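Local coordinates for geobacter metallireducens SMUG1 (Geobacter metallireducens, PDB 5H9I), which belongs to the uracil DNA glycosylase superfamily as a SMUG1-type member and holds xanthine in a central pocket, at residues M60-W65 against V137-P142. Residues are numbered along the deposited sequence; the frame is centred on the assembly and turned at random.
With XAN (xanthine), chain B.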
loop_
_atom_site.group_PDB
_atom_site.type_symbol
_atom_site.label_atom_id
_atom_site.label_comp_id
_atom_site.label_asym_id
_atom_site.label_seq_id
_atom_site.Cartn_x
_atom_site.Cartn_y
_atom_site.Cartn_z
ATOM N N MET A 60 1.418 4.260 2.692
ATOM C CA MET A 60 2.218 4.042 3.881
ATOM C C MET A 60 2.090 2.627 4.386
ATOM O O MET A 60 3.017 1.899 4.369
ATOM C CB MET A 60 1.800 5.047 4.967
ATOM C CG MET A 60 2.502 4.870 6.325
ATOM S SD MET A 60 1.995 6.176 7.615
ATOM C CE MET A 60 0.402 5.535 7.912
ATOM N N ASN A 61 0.926 2.251 4.882
ATOM C CA ASN A 61 0.732 0.917 5.366
ATOM C C ASN A 61 -0.771 0.587 5.422
ATOM O O ASN A 61 -1.558 1.477 5.221
ATOM C CB ASN A 61 1.460 0.647 6.742
ATOM C CG ASN A 61 0.694 1.143 7.948
ATOM O OD1 ASN A 61 0.220 2.291 8.007
ATOM N ND2 ASN A 61 0.597 0.271 8.960
ATOM N N PRO A 62 -1.148 -0.679 5.603
ATOM C CA PRO A 62 -2.570 -1.012 5.494
ATOM C C PRO A 62 -3.498 -0.351 6.472
ATOM O O PRO A 62 -3.080 -0.041 7.621
ATOM C CB PRO A 62 -2.575 -2.494 5.826
ATOM C CG PRO A 62 -1.224 -3.024 5.313
ATOM C CD PRO A 62 -0.299 -1.884 5.706
ATOM N N GLY A 63 -4.721 -0.069 6.045
ATOM C CA GLY A 63 -5.769 0.245 7.013
ATOM C C GLY A 63 -6.368 -1.068 7.400
ATOM O O GLY A 63 -6.408 -2.087 6.679
ATOM N N PRO A 64 -6.861 -1.090 8.642
ATOM C CA PRO A 64 -7.489 -2.321 9.142
ATOM C C PRO A 64 -8.614 -2.901 8.346
ATOM O O PRO A 64 -8.856 -4.134 8.403
ATOM C CB PRO A 64 -7.995 -1.863 10.567
ATOM C CG PRO A 64 -8.182 -0.398 10.367
ATOM C CD PRO A 64 -6.969 0.017 9.580
ATOM N N TRP A 65 -9.379 -2.093 7.589
ATOM C CA TRP A 65 -10.540 -2.555 6.896
ATOM C C TRP A 65 -10.366 -2.661 5.375
ATOM O O TRP A 65 -11.269 -3.089 4.687
ATOM C CB TRP A 65 -11.808 -1.674 7.188
ATOM C CG TRP A 65 -11.949 -1.225 8.626
ATOM C CD1 TRP A 65 -12.041 0.066 9.090
ATOM C CD2 TRP A 65 -11.906 -2.059 9.773
ATOM N NE1 TRP A 65 -12.056 0.070 10.461
ATOM C CE2 TRP A 65 -12.027 -1.227 10.895
ATOM C CE3 TRP A 65 -11.874 -3.416 9.931
ATOM C CZ2 TRP A 65 -12.043 -1.708 12.180
ATOM C CZ3 TRP A 65 -11.862 -3.915 11.261
ATOM C CH2 TRP A 65 -11.964 -3.020 12.332
ATOM N N VAL A 137 -0.212 0.750 -7.821
ATOM C CA VAL A 137 -0.333 1.200 -6.428
ATOM C C VAL A 137 0.252 0.172 -5.490
ATOM O O VAL A 137 -0.097 -0.999 -5.569
ATOM C CB VAL A 137 -1.859 1.479 -6.031
ATOM C CG1 VAL A 137 -1.976 1.999 -4.637
ATOM C CG2 VAL A 137 -2.487 2.450 -7.031
ATOM N N ALA A 138 1.133 0.584 -4.623
ATOM C CA ALA A 138 1.769 -0.274 -3.649
ATOM C C ALA A 138 1.884 0.389 -2.314
ATOM O O ALA A 138 1.734 1.590 -2.233
ATOM C CB ALA A 138 3.172 -0.625 -4.132
ATOM N N ASN A 139 2.052 -0.401 -1.227
ATOM C CA ASN A 139 2.358 0.227 0.063
ATOM C C ASN A 139 3.856 0.121 0.337
ATOM O O ASN A 139 4.435 -0.907 0.068
ATOM C CB ASN A 139 1.652 -0.487 1.214
ATOM C CG ASN A 139 0.368 0.155 1.558
ATOM O OD1 ASN A 139 0.145 1.328 1.348
ATOM N ND2 ASN A 139 -0.609 -0.720 1.953
ATOM N N TYR A 140 4.388 1.101 1.013
ATOM C CA TYR A 140 5.754 1.063 1.486
ATOM C C TYR A 140 5.939 -0.036 2.523
ATOM O O TYR A 140 6.912 -0.774 2.444
ATOM C CB TYR A 140 6.030 2.414 2.108
ATOM C CG TYR A 140 7.420 2.532 2.742
ATOM C CD1 TYR A 140 8.518 2.542 1.969
ATOM C CD2 TYR A 140 7.560 2.476 4.130
ATOM C CE1 TYR A 140 9.797 2.580 2.544
ATOM C CE2 TYR A 140 8.775 2.517 4.702
ATOM C CZ TYR A 140 9.864 2.623 3.921
ATOM O OH TYR A 140 11.111 2.652 4.522
ATOM N N CYS A 141 4.997 -0.106 3.479
ATOM C CA CYS A 141 5.077 -1.088 4.584
ATOM C C CYS A 141 3.839 -1.922 4.549
ATOM O O CYS A 141 2.769 -1.409 4.551
ATOM C CB CYS A 141 5.243 -0.303 5.885
ATOM S SG CYS A 141 5.193 -1.373 7.358
ATOM N N PRO A 142 3.998 -3.228 4.444
ATOM C CA PRO A 142 2.806 -4.080 4.384
ATOM C C PRO A 142 2.232 -4.494 5.735
ATOM O O PRO A 142 1.174 -5.129 5.747
ATOM C CB PRO A 142 3.324 -5.289 3.675
ATOM C CG PRO A 142 4.706 -5.425 4.166
ATOM C CD PRO A 142 5.242 -4.001 4.166
HETATM N N9 XAN B . -5.773 3.199 3.781
HETATM C C4 XAN B . -4.679 2.704 3.272
HETATM N N3 XAN B . -4.372 1.593 2.608
HETATM C C2 XAN B . -3.188 1.391 2.239
HETATM O O2 XAN B . -2.927 0.353 1.686
HETATM N N1 XAN B . -2.202 2.282 2.415
HETATM C C6 XAN B . -2.370 3.417 3.022
HETATM O O6 XAN B . -1.458 4.221 3.245
HETATM C C5 XAN B . -3.646 3.670 3.528
HETATM N N7 XAN B . -4.178 4.687 4.191
HETATM C C8 XAN B . -5.462 4.404 4.338
#
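Met60 and Asn139 converge on one edge of the bound xanthine, where O6 accepts the backbone N-H of Met60 (N to O6 2.9 Å) and, more weakly, that of Asn61, whose N lies well out of the purine plane. The adjacent N1 and O2 are met by the Asn139 amide, which uses both of its polar ends. Its OD1 accepts the N1-H of xanthine in a nearly straight bond (2.7 Å, 167° at the hydrogen), while ND2 donates to O2 at 2.6 Å. The amide is turned about 40° out of the purine plane, and the two bonds together limit its rotation.

The two segments are also tied directly. Cys141 N donates to Met60 O (3.0 Å). One residue further on, the CA-H of Asn61 points at Cys141 O, with CA and O 3.2 Å apart. That carbonyl also lies against CD of Pro62, and CG of the same ring presses on Pro142 O at 3.2 Å, a buried oxygen that has no polar partner. Asn61 ND2 bonds to Leu143 O, while its CB packs near Cys141 O.

Segment 60-65 follows strand 55-59, and Asn139 ends strand 135-139, its neighbour in the parallel sheet; backbone bonds from Gly59 to Ala138 and Tyr140 bring the pairing up to the pocket. Phe74 N, Glu111 and His213 complete the polar grip on xanthine.

The ligand's O6-N1-O2 edge, an acceptor-donor-acceptor row, is thus read by the nearly in-plane main-chain N-H of Met60 from one segment and a single bidentate amide from the other, and the Cys141 N to Met60 O bond probably helps hold the two sets of donors and acceptors in place.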